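Local atomic coordinates of poly-beta-1,6-N-acetyl-D-glucosamine N-deacetylase (PDB entry 4U10), a protein that probably removes N-acetyl groups from the exopolysaccharide poly-beta-1,6-N-acetyl-D-glucosamine through its polysaccharide deacetylase domain, and binds zinc. Residues L33-F38 and K89-P94; F38-L41 and G45-V48. All blocks are in the same frame, centred on the assembly; numbering follows the deposited sequence.

From the N terminus the chain runs through strand 3-13 and the short strand 29-30 into helix 31-42, the element from which both interactions start. Interaction 2 closes the shorter loop: residues 38-41 meet residues 45-48 across the short turn that leads from the helix to strand 47-48. Interaction 1 closes a much longer one, bringing residues 33-38 against residues 89-94. The short closure thus lies within the span of the long one, and Phe-38 belongs to both segments on the helix. The two contacts also touch directly, with Tyr-93 CD1 3.8 Å from Val-48 CB. Together they tie helix 31-42 to the strand that follows it and to the C-terminal end of helix 79-91 with the loop leading to strand 95-99.

Interaction 1. Residues L33-F38 and K89-P94; sequences LLISHF and KAYNYP
Phe-38 of helix 31-42 meets both Tyr-91, at its ring edge, and Tyr-93, over one face; the two tyrosines flank the turn at the end of helix 79-91. Its CB lies over the face of Tyr-91, 3.9 Å from the ring centroid, in a CH-pi contact. With CG anti to the carbonyl carbon (chi1 -79°), the phenyl ring passes on to Tyr-93, whose CE2 comes within 3.6 Å of Phe-38 CG. Farther out, Phe-38 CD2 sits 3.7 Å from Tyr-93 CD2 while also bordering Tyr-91 CD1, and CE2 keeps touch with Tyr-93 CD2 at 4.0 Å. Two T-shaped pairs result: Phe-38 turns its edge to the face of Tyr-91, planes at 73°, and receives the edge of Tyr-93 on its own face, planes at 68°. The opposite face is covered by Leu-34 CG, and Ile-87 and Leu-88 also touch this side chain. Tyr-93 OH donates to Phe-38 O (2.8 Å) from slightly off the carbonyl plane, so the buried tyrosine is gripped at its ring and its hydroxyl. Tyr-91 OH abuts Ile-35 CG2 at 3.4 Å and makes a probable, unusually short hydrogen bond to Asn-39 OD1. A Schellman motif, with Asn-92 at positive phi, ends the helix between the two tyrosines. The arrangement is an aromatic cluster joining neighbouring helices on the outside of the beta-alpha barrel of the polysaccharide deacetylase fold.

Interaction 2. Residues F38-L41 and G45-V48; sequences FNWL and GYNV
The helix-to-strand turn between helix 31-42 and strand 47-48 is closed by Leu-41, Trp-40 and Tyr-46; within the turn, Lys-42 and Asp-43 bind a zinc ion. Tyr-46 N donates to Leu-41 O (3.0 Å) through a somewhat bent bond, 147° at the hydrogen, with the donor tilted out of the carbonyl plane. Gly-45, just before it, has a positive phi. A chi1 of -177°, with CG and the backbone N on opposite sides of the CA-CB bond, extends the indole of Trp-40 outward from the helix and somewhat toward its C-terminal end, bringing CH2 to Tyr-46 CE2 at 3.5 Å. The six-membered ring and the phenol lie nearly parallel, planes at 21°, but slid so far apart that they hardly overlap; the indole also stacks with Phe-256. Leu-41 divides its two methyls: CD2 packs on Tyr-46 CB at 4.0 Å, in the loop just before the strand, and CD1 reaches Val-48 CG2, in the strand, at 4.1 Å. Leu-71 of strand 68-75 touches both Leu-41 and Val-48. The backbone hydrogen bond from Tyr-46 N helps close the turn, while mainly hydrophobic and aromatic packing holds the residues leading into strand 47-48 against the last turns of helix 31-42.

Interaction 1. Residues L33-F38 and K89-P94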
loop_
_atom_site.group_PDB
_atom_site.type_symbol
_atom_site.label_atom_id
_atom_site.label_comp_id
_atom_site.label_asym_id
_atom_site.label_seq_id
_atom_site.Cartn_x
_atom_site.Cartn_y
_atom_site.Cartn_z
ATOM N N LEU A 33 0.284 -8.269 17.741
ATOM C CA LEU A 33 -0.090 -9.171 16.669
ATOM C C LEU A 33 0.925 -9.094 15.524
ATOM O O LEU A 33 1.245 -10.138 14.928
ATOM C CB LEU A 33 -1.503 -8.966 16.142
ATOM C CG LEU A 33 -1.889 -9.878 14.994
ATOM C CD1 LEU A 33 -2.006 -11.337 15.438
ATOM C CD2 LEU A 33 -3.229 -9.443 14.392
ATOM N N LEU A 34 1.435 -7.898 15.255
ATOM C CA LEU A 34 2.414 -7.678 14.183
ATOM C C LEU A 34 3.706 -8.466 14.549
ATOM O O LEU A 34 4.260 -9.240 13.737
ATOM C CB LEU A 34 2.749 -6.179 14.037
ATOM C CG LEU A 34 3.856 -5.838 13.022
ATOM C CD1 LEU A 34 3.376 -6.184 11.607
ATOM C CD2 LEU A 34 4.411 -4.404 13.029
ATOM N N ILE A 35 4.162 -8.278 15.765
ATOM C CA ILE A 35 5.401 -9.016 16.287
ATOM C C ILE A 35 5.229 -10.507 16.194
ATOM O O ILE A 35 6.171 -11.265 15.849
ATOM C CB ILE A 35 5.737 -8.518 17.709
ATOM C CG1 ILE A 35 6.265 -7.084 17.596
ATOM C CG2 ILE A 35 6.729 -9.441 18.457
ATOM C CD1 ILE A 35 6.354 -6.277 18.905
ATOM N N SER A 36 3.980 -10.954 16.405
ATOM C CA SER A 36 3.688 -12.372 16.387
ATOM C C SER A 36 3.811 -12.923 14.989
ATOM O O SER A 36 4.323 -14.061 14.766
ATOM C CB SER A 36 2.306 -12.690 17.024
ATOM O OG SER A 36 1.260 -12.589 16.109
ATOM N N HIS A 37 3.337 -12.137 14.024
ATOM C CA HIS A 37 3.528 -12.486 12.661
ATOM C C HIS A 37 5.051 -12.495 12.312
ATOM O O HIS A 37 5.499 -13.388 11.645
ATOM C CB HIS A 37 2.805 -11.516 11.734
ATOM C CG HIS A 37 1.329 -11.581 11.831
ATOM N ND1 HIS A 37 0.517 -10.653 11.234
ATOM C CD2 HIS A 37 0.509 -12.423 12.491
ATOM C CE1 HIS A 37 -0.745 -10.950 11.465
ATOM N NE2 HIS A 37 -0.781 -12.017 12.233
ATOM N N PHE A 38 5.777 -11.471 12.726
ATOM C CA PHE A 38 7.230 -11.315 12.404
ATOM C C PHE A 38 8.044 -12.438 12.977
ATOM O O PHE A 38 8.958 -12.947 12.339
ATOM C CB PHE A 38 7.763 -10.000 12.960
ATOM C CG PHE A 38 7.405 -8.810 12.130
ATOM C CD1 PHE A 38 6.446 -8.900 11.127
ATOM C CD2 PHE A 38 7.979 -7.594 12.393
ATOM C CE1 PHE A 38 6.098 -7.776 10.369
ATOM C CE2 PHE A 38 7.630 -6.487 11.648
ATOM C CZ PHE A 38 6.710 -6.582 10.620
ATOM N N LYS A 89 13.230 -2.247 12.002
ATOM C CA LYS A 89 14.633 -2.081 12.303
ATOM C C LYS A 89 15.151 -3.158 13.280
ATOM O O LYS A 89 16.185 -3.715 13.035
ATOM C CB LYS A 89 14.940 -0.705 12.873
ATOM C CG LYS A 89 14.778 0.395 11.872
ATOM C CD LYS A 89 15.412 1.678 12.338
ATOM C CE LYS A 89 14.670 2.241 13.534
ATOM N NZ LYS A 89 14.983 3.693 13.765
ATOM N N ALA A 90 14.433 -3.408 14.365
ATOM C CA ALA A 90 14.733 -4.494 15.315
ATOM C C ALA A 90 14.803 -5.898 14.681
ATOM O O ALA A 90 15.671 -6.696 15.010
ATOM C CB ALA A 90 13.651 -4.528 16.391
ATOM N N TYR A 91 13.890 -6.197 13.777
ATOM C CA TYR A 91 13.921 -7.463 13.067
ATOM C C TYR A 91 14.814 -7.491 11.831
ATOM O O TYR A 91 14.964 -8.536 11.205
ATOM C CB TYR A 91 12.494 -7.814 12.664
ATOM C CG TYR A 91 11.734 -8.399 13.824
ATOM C CD1 TYR A 91 11.180 -7.606 14.801
ATOM C CD2 TYR A 91 11.559 -9.787 13.907
ATOM C CE1 TYR A 91 10.457 -8.186 15.863
ATOM C CE2 TYR A 91 10.878 -10.378 14.960
ATOM C CZ TYR A 91 10.354 -9.587 15.960
ATOM O OH TYR A 91 9.658 -10.233 16.970
ATOM N N ASN A 92 15.359 -6.346 11.479
ATOM C CA ASN A 92 15.943 -6.116 10.167
ATOM C C ASN A 92 15.081 -6.658 8.974
ATOM O O ASN A 92 15.543 -7.347 8.051
ATOM C CB ASN A 92 17.395 -6.596 10.150
ATOM C CG ASN A 92 18.169 -6.001 9.003
ATOM O OD1 ASN A 92 18.076 -4.801 8.711
ATOM N ND2 ASN A 92 18.908 -6.843 8.325
ATOM N N TYR A 93 13.804 -6.292 9.034
ATOM C CA TYR A 93 12.819 -6.565 7.989
ATOM C C TYR A 93 12.573 -5.388 7.105
ATOM O O TYR A 93 12.178 -4.313 7.570
ATOM C CB TYR A 93 11.483 -6.967 8.617
ATOM C CG TYR A 93 11.393 -8.380 9.114
ATOM C CD1 TYR A 93 12.438 -9.313 8.953
ATOM C CD2 TYR A 93 10.233 -8.819 9.708
ATOM C CE1 TYR A 93 12.295 -10.626 9.417
ATOM C CE2 TYR A 93 10.097 -10.125 10.144
ATOM C CZ TYR A 93 11.135 -11.026 10.014
ATOM O OH TYR A 93 10.930 -12.327 10.450
ATOM N N PRO A 94 12.844 -5.547 5.808
ATOM C CA PRO A 94 12.429 -4.493 4.902
ATOM C C PRO A 94 10.930 -4.593 4.594
ATOM O O PRO A 94 10.271 -5.635 4.868
ATOM C CB PRO A 94 13.218 -4.779 3.640
ATOM C CG PRO A 94 13.495 -6.224 3.672
ATOM C CD PRO A 94 13.562 -6.621 5.114
#

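Interaction 2. Residues F38-L41 and G45-V48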
loop_
_atom_site.group_PDB
_atom_site.type_symbol
_atom_site.label_atom_id
_atom_site.label_comp_id
_atom_site.label_asym_id
_atom_site.label_seq_id
_atom_site.Cartn_x
_atom_site.Cartn_y
_atom_site.Cartn_z
ATOM N N PHE A 38 5.777 -11.471 12.726
ATOM C CA PHE A 38 7.230 -11.315 12.404
ATOM C C PHE A 38 8.044 -12.438 12.977
ATOM O O PHE A 38 8.958 -12.947 12.339
ATOM C CB PHE A 38 7.763 -10.000 12.960
ATOM C CG PHE A 38 7.405 -8.810 12.130
ATOM C CD1 PHE A 38 6.446 -8.900 11.127
ATOM C CD2 PHE A 38 7.979 -7.594 12.393
ATOM C CE1 PHE A 38 6.098 -7.776 10.369
ATOM C CE2 PHE A 38 7.630 -6.487 11.648
ATOM C CZ PHE A 38 6.710 -6.582 10.620
ATOM N N ASN A 39 7.688 -12.817 14.198
ATOM C CA ASN A 39 8.208 -14.060 14.814
ATOM C C ASN A 39 7.814 -15.370 14.141
ATOM O O ASN A 39 8.634 -16.254 14.019
ATOM C CB ASN A 39 7.747 -14.127 16.259
ATOM C CG ASN A 39 8.455 -13.142 17.115
ATOM O OD1 ASN A 39 9.538 -12.657 16.762
ATOM N ND2 ASN A 39 7.856 -12.817 18.270
ATOM N N TRP A 40 6.559 -15.513 13.752
ATOM C CA TRP A 40 6.077 -16.717 13.152
ATOM C C TRP A 40 6.735 -16.906 11.792
ATOM O O TRP A 40 7.075 -18.052 11.428
ATOM C CB TRP A 40 4.572 -16.676 12.983
ATOM C CG TRP A 40 4.085 -17.938 12.445
ATOM C CD1 TRP A 40 3.701 -19.028 13.171
ATOM C CD2 TRP A 40 3.974 -18.314 11.060
ATOM N NE1 TRP A 40 3.331 -20.041 12.331
ATOM C CE2 TRP A 40 3.498 -19.640 11.031
ATOM C CE3 TRP A 40 4.228 -17.659 9.843
ATOM C CZ2 TRP A 40 3.266 -20.336 9.829
ATOM C CZ3 TRP A 40 3.987 -18.347 8.645
ATOM C CH2 TRP A 40 3.515 -19.674 8.650
ATOM N N LEU A 41 6.928 -15.805 11.045
ATOM C CA LEU A 41 7.560 -15.922 9.743
ATOM C C LEU A 41 8.980 -16.473 9.931
ATOM O O LEU A 41 9.353 -17.427 9.258
ATOM C CB LEU A 41 7.623 -14.565 8.983
ATOM C CG LEU A 41 6.297 -13.914 8.586
ATOM C CD1 LEU A 41 6.495 -12.485 8.148
ATOM C CD2 LEU A 41 5.682 -14.735 7.475
ATOM N N GLY A 45 10.710 -20.440 8.625
ATOM C CA GLY A 45 11.535 -20.576 7.408
ATOM C C GLY A 45 11.213 -19.590 6.317
ATOM O O GLY A 45 11.732 -19.710 5.185
ATOM N N TYR A 46 10.347 -18.618 6.635
ATOM C CA TYR A 46 9.993 -17.583 5.672
ATOM C C TYR A 46 11.019 -16.499 5.806
ATOM O O TYR A 46 11.345 -16.065 6.927
ATOM C CB TYR A 46 8.552 -17.061 5.907
ATOM C CG TYR A 46 7.541 -18.124 5.573
ATOM C CD1 TYR A 46 7.252 -18.436 4.261
ATOM C CD2 TYR A 46 6.929 -18.890 6.587
ATOM C CE1 TYR A 46 6.335 -19.440 3.935
ATOM C CE2 TYR A 46 6.029 -19.917 6.285
ATOM C CZ TYR A 46 5.731 -20.188 4.963
ATOM O OH TYR A 46 4.829 -21.190 4.649
ATOM N N ASN A 47 11.552 -16.081 4.656
ATOM C CA ASN A 47 12.580 -15.076 4.563
ATOM C C ASN A 47 11.929 -13.815 4.003
ATOM O O ASN A 47 11.516 -13.798 2.851
ATOM C CB ASN A 47 13.653 -15.580 3.611
ATOM C CG ASN A 47 14.415 -16.777 4.201
ATOM O OD1 ASN A 47 14.419 -17.912 3.679
ATOM N ND2 ASN A 47 15.028 -16.526 5.255
ATOM N N VAL A 48 11.881 -12.773 4.812
ATOM C CA VAL A 48 11.494 -11.412 4.387
ATOM C C VAL A 48 12.533 -10.772 3.505
ATOM O O VAL A 48 13.677 -10.540 3.888
ATOM C CB VAL A 48 11.110 -10.521 5.580
ATOM C CG1 VAL A 48 10.734 -9.107 5.122
ATOM C CG2 VAL A 48 9.937 -11.161 6.305
#